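Local coordinates for protein viral interleukin-10 homolog (PDB 1LQS) that mimics human interleukin-10, binding the human IL-10 receptor and competing with the host cytokine so that the virus can exploit its immunosuppressive signalling, at residues Thr15-Cys19 with Gln108-Leu112; Cys60-Ser64 with Gly113-Lys117; Tyr73-Pro79 with Met95-Glu100. All coordinates share one frame; numbering follows the deposited sequence.

Interaction 1. Residues Thr15-Cys19 with Gln108-Leu112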
# COMPACT_ATOMS: atom_id res chain seq x y z
N THR C 15 2.75 -22.77 2.31
CA THR C 15 1.87 -21.77 1.63
C THR C 15 0.89 -22.45 0.67
O THR C 15 0.58 -23.63 0.83
CB THR C 15 2.72 -20.73 0.86
OG1 THR C 15 1.89 -19.63 0.47
CG2 THR C 15 3.34 -21.35 -0.39
N LYS C 16 0.40 -21.71 -0.32
CA LYS C 16 -0.55 -22.23 -1.32
C LYS C 16 0.10 -22.13 -2.72
O LYS C 16 0.69 -21.11 -3.07
CB LYS C 16 -1.83 -21.41 -1.28
CG LYS C 16 -3.00 -22.00 -2.03
CD LYS C 16 -4.24 -21.12 -1.84
CE LYS C 16 -5.46 -21.70 -2.54
NZ LYS C 16 -5.76 -23.08 -2.06
N PRO C 17 -0.01 -23.19 -3.53
CA PRO C 17 0.59 -23.16 -4.87
C PRO C 17 0.10 -22.06 -5.83
O PRO C 17 0.91 -21.36 -6.42
CB PRO C 17 0.35 -24.57 -5.39
CG PRO C 17 -0.93 -24.95 -4.75
CD PRO C 17 -0.77 -24.44 -3.33
N GLN C 18 -1.22 -21.91 -5.98
CA GLN C 18 -1.75 -20.88 -6.87
C GLN C 18 -1.44 -19.48 -6.34
O GLN C 18 -2.02 -18.49 -6.78
CB GLN C 18 -3.27 -21.02 -7.04
CG GLN C 18 -3.75 -22.37 -7.57
CD GLN C 18 -3.83 -23.44 -6.48
OE1 GLN C 18 -4.24 -24.57 -6.74
NE2 GLN C 18 -3.43 -23.07 -5.27
N CYS C 19 -0.54 -19.40 -5.38
CA CYS C 19 -0.15 -18.13 -4.79
C CYS C 19 1.30 -17.84 -5.15
O CYS C 19 1.77 -16.71 -5.03
CB CYS C 19 -0.27 -18.18 -3.26
SG CYS C 19 -1.78 -17.52 -2.47
N GLN C 108 -7.76 -17.51 -6.82
CA GLN C 108 -7.78 -18.62 -5.88
C GLN C 108 -6.75 -18.29 -4.79
O GLN C 108 -6.60 -19.02 -3.80
CB GLN C 108 -7.41 -19.90 -6.64
CG GLN C 108 -7.94 -21.19 -6.07
CD GLN C 108 -8.07 -22.26 -7.14
OE1 GLN C 108 -7.96 -23.46 -6.85
NE2 GLN C 108 -8.33 -21.84 -8.37
N CYS C 109 -6.05 -17.16 -4.98
CA CYS C 109 -5.04 -16.66 -4.04
C CYS C 109 -5.38 -15.22 -3.61
O CYS C 109 -5.31 -14.28 -4.41
CB CYS C 109 -3.64 -16.68 -4.68
SG CYS C 109 -2.36 -15.94 -3.61
N PRO C 110 -5.76 -15.04 -2.33
CA PRO C 110 -6.12 -13.74 -1.74
C PRO C 110 -5.06 -12.68 -1.98
O PRO C 110 -5.35 -11.57 -2.44
CB PRO C 110 -6.25 -14.05 -0.26
CG PRO C 110 -6.70 -15.45 -0.26
CD PRO C 110 -5.84 -16.10 -1.31
N LEU C 111 -3.83 -13.04 -1.67
CA LEU C 111 -2.69 -12.16 -1.81
C LEU C 111 -2.50 -11.63 -3.24
O LEU C 111 -1.90 -10.56 -3.45
CB LEU C 111 -1.44 -12.90 -1.33
CG LEU C 111 -0.43 -12.10 -0.53
CD1 LEU C 111 -1.14 -11.26 0.51
CD2 LEU C 111 0.58 -13.06 0.12
N LEU C 112 -3.02 -12.36 -4.22
CA LEU C 112 -2.89 -11.93 -5.61
C LEU C 112 -3.94 -10.92 -6.03
O LEU C 112 -3.77 -10.21 -7.03
CB LEU C 112 -2.94 -13.14 -6.55
CG LEU C 112 -1.71 -14.03 -6.48
CD1 LEU C 112 -1.84 -15.11 -7.53
CD2 LEU C 112 -0.46 -13.19 -6.70

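Interaction 2. Residues Cys60-Ser64 with Gly113-Lys117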
# COMPACT_ATOMS: atom_id res chain seq x y z
N CYS C 60 -1.16 1.36 -5.13
CA CYS C 60 -2.11 0.71 -4.22
C CYS C 60 -3.23 -0.08 -4.88
O CYS C 60 -3.53 -1.20 -4.48
CB CYS C 60 -2.77 1.74 -3.30
SG CYS C 60 -2.02 2.04 -1.66
N TRP C 61 -3.86 0.50 -5.90
CA TRP C 61 -4.97 -0.20 -6.51
C TRP C 61 -4.73 -0.98 -7.79
O TRP C 61 -5.68 -1.36 -8.48
CB TRP C 61 -6.16 0.75 -6.67
CG TRP C 61 -6.80 1.03 -5.33
CD1 TRP C 61 -6.60 2.12 -4.53
CD2 TRP C 61 -7.65 0.14 -4.58
NE1 TRP C 61 -7.27 1.97 -3.34
CE2 TRP C 61 -7.92 0.76 -3.34
CE3 TRP C 61 -8.21 -1.12 -4.84
CZ2 TRP C 61 -8.73 0.16 -2.37
CZ3 TRP C 61 -9.01 -1.71 -3.86
CH2 TRP C 61 -9.26 -1.07 -2.64
N GLY C 62 -3.46 -1.26 -8.09
CA GLY C 62 -3.13 -2.03 -9.28
C GLY C 62 -3.91 -3.33 -9.31
O GLY C 62 -4.38 -3.75 -10.36
N CYS C 63 -4.04 -3.97 -8.15
CA CYS C 63 -4.78 -5.22 -8.04
C CYS C 63 -6.13 -5.05 -8.74
O CYS C 63 -6.60 -5.92 -9.45
CB CYS C 63 -5.01 -5.56 -6.55
SG CYS C 63 -5.93 -4.29 -5.61
N SER C 64 -6.74 -3.89 -8.52
CA SER C 64 -8.03 -3.58 -9.11
C SER C 64 -7.91 -3.46 -10.62
O SER C 64 -8.76 -3.93 -11.37
CB SER C 64 -8.55 -2.28 -8.50
OG SER C 64 -9.88 -2.00 -8.87
N GLY C 113 -5.04 -10.86 -5.28
CA GLY C 113 -6.11 -9.92 -5.57
C GLY C 113 -5.97 -8.71 -4.67
O GLY C 113 -4.87 -8.42 -4.18
N CYS C 114 -7.05 -7.98 -4.45
CA CYS C 114 -6.95 -6.81 -3.59
C CYS C 114 -7.10 -7.25 -2.14
O CYS C 114 -7.78 -8.23 -1.84
CB CYS C 114 -8.01 -5.78 -3.92
SG CYS C 114 -7.84 -4.98 -5.55
N GLY C 115 -6.45 -6.50 -1.25
CA GLY C 115 -6.47 -6.83 0.16
C GLY C 115 -7.73 -6.48 0.92
O GLY C 115 -8.09 -7.17 1.87
N ASP C 116 -8.40 -5.41 0.53
CA ASP C 116 -9.60 -5.03 1.23
C ASP C 116 -10.55 -6.21 1.36
O ASP C 116 -11.08 -6.47 2.44
CB ASP C 116 -10.29 -3.87 0.51
CG ASP C 116 -11.10 -4.32 -0.68
OD1 ASP C 116 -10.49 -4.87 -1.64
OD2 ASP C 116 -12.33 -4.12 -0.65
N LYS C 117 -10.74 -6.96 0.27
CA LYS C 117 -11.64 -8.11 0.29
C LYS C 117 -11.39 -9.05 1.47
O LYS C 117 -12.31 -9.72 1.94
CB LYS C 117 -11.54 -8.91 -1.02
CG LYS C 117 -11.98 -8.16 -2.26
CD LYS C 117 -12.08 -9.10 -3.47
CE LYS C 117 -12.68 -8.40 -4.72
NZ LYS C 117 -12.84 -9.34 -5.89

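Interaction 3. Residues Tyr73-Pro79 with Met95-Glu100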
# COMPACT_ATOMS: atom_id res chain seq x y z
N TYR C 73 -9.89 -8.40 -21.45
CA TYR C 73 -9.32 -9.19 -22.52
C TYR C 73 -10.06 -10.50 -22.71
O TYR C 73 -10.42 -10.88 -23.83
CB TYR C 73 -7.86 -9.49 -22.24
CG TYR C 73 -6.92 -8.38 -22.63
CD1 TYR C 73 -6.42 -8.30 -23.92
CD2 TYR C 73 -6.47 -7.47 -21.69
CE1 TYR C 73 -5.49 -7.33 -24.26
CE2 TYR C 73 -5.54 -6.50 -22.02
CZ TYR C 73 -5.04 -6.44 -23.30
OH TYR C 73 -4.07 -5.52 -23.59
N LEU C 74 -10.28 -11.22 -21.62
CA LEU C 74 -10.96 -12.49 -21.75
C LEU C 74 -12.38 -12.31 -22.29
O LEU C 74 -12.84 -13.12 -23.10
CB LEU C 74 -10.99 -13.21 -20.40
CG LEU C 74 -9.60 -13.59 -19.89
CD1 LEU C 74 -9.70 -14.45 -18.65
CD2 LEU C 74 -8.87 -14.36 -20.96
N GLU C 75 -13.04 -11.24 -21.88
CA GLU C 75 -14.42 -11.00 -22.28
C GLU C 75 -14.73 -10.12 -23.49
O GLU C 75 -15.73 -10.32 -24.16
CB GLU C 75 -15.21 -10.48 -21.08
CG GLU C 75 -15.23 -11.42 -19.89
CD GLU C 75 -15.88 -12.76 -20.21
OE1 GLU C 75 -17.01 -12.75 -20.74
OE2 GLU C 75 -15.26 -13.81 -19.92
N ILE C 76 -13.87 -9.15 -23.78
CA ILE C 76 -14.13 -8.26 -24.91
C ILE C 76 -13.05 -8.28 -25.99
O ILE C 76 -13.33 -8.61 -27.15
CB ILE C 76 -14.30 -6.80 -24.44
CG1 ILE C 76 -15.43 -6.70 -23.41
CG2 ILE C 76 -14.63 -5.92 -25.63
CD1 ILE C 76 -16.76 -7.19 -23.92
N VAL C 77 -11.83 -7.93 -25.61
CA VAL C 77 -10.72 -7.87 -26.56
C VAL C 77 -10.50 -9.16 -27.37
O VAL C 77 -10.60 -9.14 -28.61
CB VAL C 77 -9.39 -7.52 -25.86
CG1 VAL C 77 -8.33 -7.22 -26.90
CG2 VAL C 77 -9.58 -6.34 -24.92
N PHE C 78 -10.21 -10.26 -26.70
CA PHE C 78 -10.00 -11.50 -27.44
C PHE C 78 -11.18 -11.89 -28.31
O PHE C 78 -10.99 -12.17 -29.50
CB PHE C 78 -9.62 -12.65 -26.50
CG PHE C 78 -8.13 -12.81 -26.31
CD1 PHE C 78 -7.53 -12.51 -25.10
CD2 PHE C 78 -7.33 -13.23 -27.36
CE1 PHE C 78 -6.17 -12.63 -24.93
CE2 PHE C 78 -5.95 -13.36 -27.20
CZ PHE C 78 -5.38 -13.06 -25.97
N PRO C 79 -12.40 -11.91 -27.76
CA PRO C 79 -13.55 -12.28 -28.58
C PRO C 79 -13.67 -11.37 -29.79
O PRO C 79 -13.88 -11.83 -30.90
CB PRO C 79 -14.72 -12.14 -27.62
CG PRO C 79 -14.12 -12.49 -26.32
CD PRO C 79 -12.81 -11.74 -26.35
N MET C 95 -4.31 -18.32 -26.79
CA MET C 95 -3.90 -17.34 -25.82
C MET C 95 -5.01 -17.05 -24.81
O MET C 95 -4.76 -17.06 -23.60
CB MET C 95 -3.45 -16.04 -26.51
CG MET C 95 -2.10 -16.16 -27.26
SD MET C 95 -1.36 -14.63 -27.96
CE MET C 95 -2.52 -14.28 -29.30
N ARG C 96 -6.24 -16.82 -25.30
CA ARG C 96 -7.36 -16.53 -24.40
C ARG C 96 -7.47 -17.67 -23.40
O ARG C 96 -7.64 -17.45 -22.20
CB ARG C 96 -8.68 -16.40 -25.17
CG ARG C 96 -9.86 -15.95 -24.29
CD ARG C 96 -11.20 -16.22 -24.95
NE ARG C 96 -12.36 -15.75 -24.17
CZ ARG C 96 -12.72 -16.19 -22.97
NH1 ARG C 96 -12.02 -17.14 -22.35
NH2 ARG C 96 -13.80 -15.70 -22.38
N SER C 97 -7.37 -18.88 -23.93
CA SER C 97 -7.46 -20.12 -23.17
C SER C 97 -6.43 -20.16 -22.03
O SER C 97 -6.76 -20.43 -20.88
CB SER C 97 -7.22 -21.29 -24.12
OG SER C 97 -7.54 -22.54 -23.54
N THR C 98 -5.17 -19.89 -22.38
CA THR C 98 -4.09 -19.89 -21.40
C THR C 98 -4.26 -18.72 -20.42
O THR C 98 -3.99 -18.85 -19.23
CB THR C 98 -2.71 -19.77 -22.10
OG1 THR C 98 -2.42 -20.99 -22.80
CG2 THR C 98 -1.60 -19.51 -21.08
N LEU C 99 -4.71 -17.59 -20.93
CA LEU C 99 -4.89 -16.44 -20.06
C LEU C 99 -6.00 -16.79 -19.10
O LEU C 99 -5.96 -16.43 -17.92
CB LEU C 99 -5.24 -15.21 -20.89
CG LEU C 99 -5.19 -13.85 -20.19
CD1 LEU C 99 -3.92 -13.73 -19.34
CD2 LEU C 99 -5.24 -12.77 -21.25
N GLU C 100 -6.99 -17.51 -19.61
CA GLU C 100 -8.12 -17.94 -18.80
C GLU C 100 -7.56 -18.83 -17.68
O GLU C 100 -7.88 -18.65 -16.50
CB GLU C 100 -9.11 -18.70 -19.68
CG GLU C 100 -10.52 -18.84 -19.12
CD GLU C 100 -11.20 -17.50 -18.86
OE1 GLU C 100 -11.20 -16.63 -19.76
OE2 GLU C 100 -11.75 -17.31 -17.75

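Interaction 1. Residues Thr15-Cys19 with Gln108-Leu112
Q18 O is the polar atom to start from: C109 CB lies 3.2 Å from it and the methyl L112 CD1 3.5 Å, while Y24 OH, further along the same loop, hydrogen-bonds to it. That carbonyl lies beside the very cysteine to which the next residue is linked. C19 SG and C109 SG are joined at 2.0 Å, with the two CB atoms turned 97° apart about the S-S bond, close to the relaxed angle for a disulfide. C109 sends its sulfur anti to the backbone N (chi1 175°), which carries it across to C19. P110 CD, from the 108-112 segment, lies near the C19 sulfur, a loose apolar contact.

Outside the bridge the long side chains lie against one another. K16 leans its aliphatic CE onto the backbone oxygen Q108 O at 3.2 Å. The amides of Q18 and Q108 stack with planes 20° apart, and Q18 OE1 is 3.9 Å from Q108 OE1; the polar partner of Q108 NE2 is K104 O. L112 O, in turn, accepts a hydrogen bond from Y152 of the second subunit. With no hydrogen bond between the segments, the covalent bridge is what pins the N-terminal loop to the loop after helix 89-106.

Interaction 2. Residues Cys60-Ser64 with Gly113-Lys117
The covalent link comes first: C63 SG and C114 SG are bonded at 2.0 Å, with a torsion of 99° about the S-S bond. C63 sits in the first turn of helix 62-84, and its sulfur lies between the backbone N and the carbonyl carbon (chi1 59°), so it leaves the helix toward the facing loop. Next to the bridge, C63 CB rests 3.7 Å from G113 O, and S64 N is 3.3 Å from C114 SG.

A sulfur-aromatic contact adds to this. C114 SG approaches the six-membered ring of W61 obliquely, 5.0 Å from its centroid and 3.9 Å from W61 CZ3. W61 is at the N-cap position of the helix, and its indole lies beside the disulfide.

The polar element is D116. Its OD1 comes to the edge of the same ring, near its plane, 4.1 Å from W61 CH2, with the carboxylate turned 63° from the indole. The other oxygen, D116 OD2, is hydrogen-bonded with S64 OG of the second subunit, and S64 OG here makes the symmetric bond to D116 OD2 of that subunit.

In the dimer the two W61 rings meet edge-to-face and C60 is disulfide-bonded to C60 of the second subunit. Within the chain, the intrachain bridge ties the start of helix 62-84 to the loop that leads from helix 89-106 into helix 116-126.

Interaction 3. Residues Tyr73-Pro79 with Met95-Glu100
Two antiparallel helices of the IL-10 family's helical bundle pack here with knobs-into-holes character: R96, on helix 89-106, sits among L74, E75, F78 and P79 of helix 62-84. The axes of the two short segments run 168° apart in direction and approach to 10.2 Å. On the 62-84 side the helix widens into a pi-type turn at 73-77, in which F78 N bonds to Y73 O, and it kinks at P79, whose nitrogen has no bond to the turn before.

F78 is the central apolar group. Its ring lays one face over R96 CB, a CH-pi contact 4.1 Å from the ring centroid to that carbon. L99 CD2 meets the ring at its edge, 3.8 Å from F78 CE1, and M95 CB approaches obliquely, 3.6 Å from F78 CZ. L74 works alongside: L74 CD2 lies 3.7 Å from L99 CB and 3.8 Å from R96 CG, so that the arginine's aliphatic stem touches both leucine and phenylalanine, on adjacent sides. Around this patch L31 and T34 of helix 25-42 touch M95, and L142 of the second subunit packs on both F78 and M95, an intersubunit contact in keeping with the intertwined dimer of IL-10 cytokines.

Beyond the apolar patch the charged end of R96 takes over. With CG anti to the backbone N (chi1 -174°) and the chain extended as far as NE, the guanidinium reaches helix 62-84, where P79 CG lies at its edge. E100 also belongs to this charge network, although its carboxylate is less surely placed. L74 O sits over one face of the R96 guanidinium, and E75 OE2 closes a long salt bridge of 3.4 Å to R96 NH2.

Interactions 1 and 2 are bridges of one kind: each joins a loop or helix start to the connection between helix 89-106 and helix 116-126 by a disulfide, their segments adjoin at residues 112 and 113, and they cross along the chain. Interaction 2 lies at the surface of the chain and meets its twin in the dimer; interaction 1 is partly buried. Interaction 3, nested in the loops both disulfides close, has no covalent tie. Of its nine touching residues five are buried, and it relies on apolar packing around an arginine whose charged end joins a salt-bridge network. It shares helix 62-84 with interaction 2, their centres about 21 Å apart, and all three reach the second subunit.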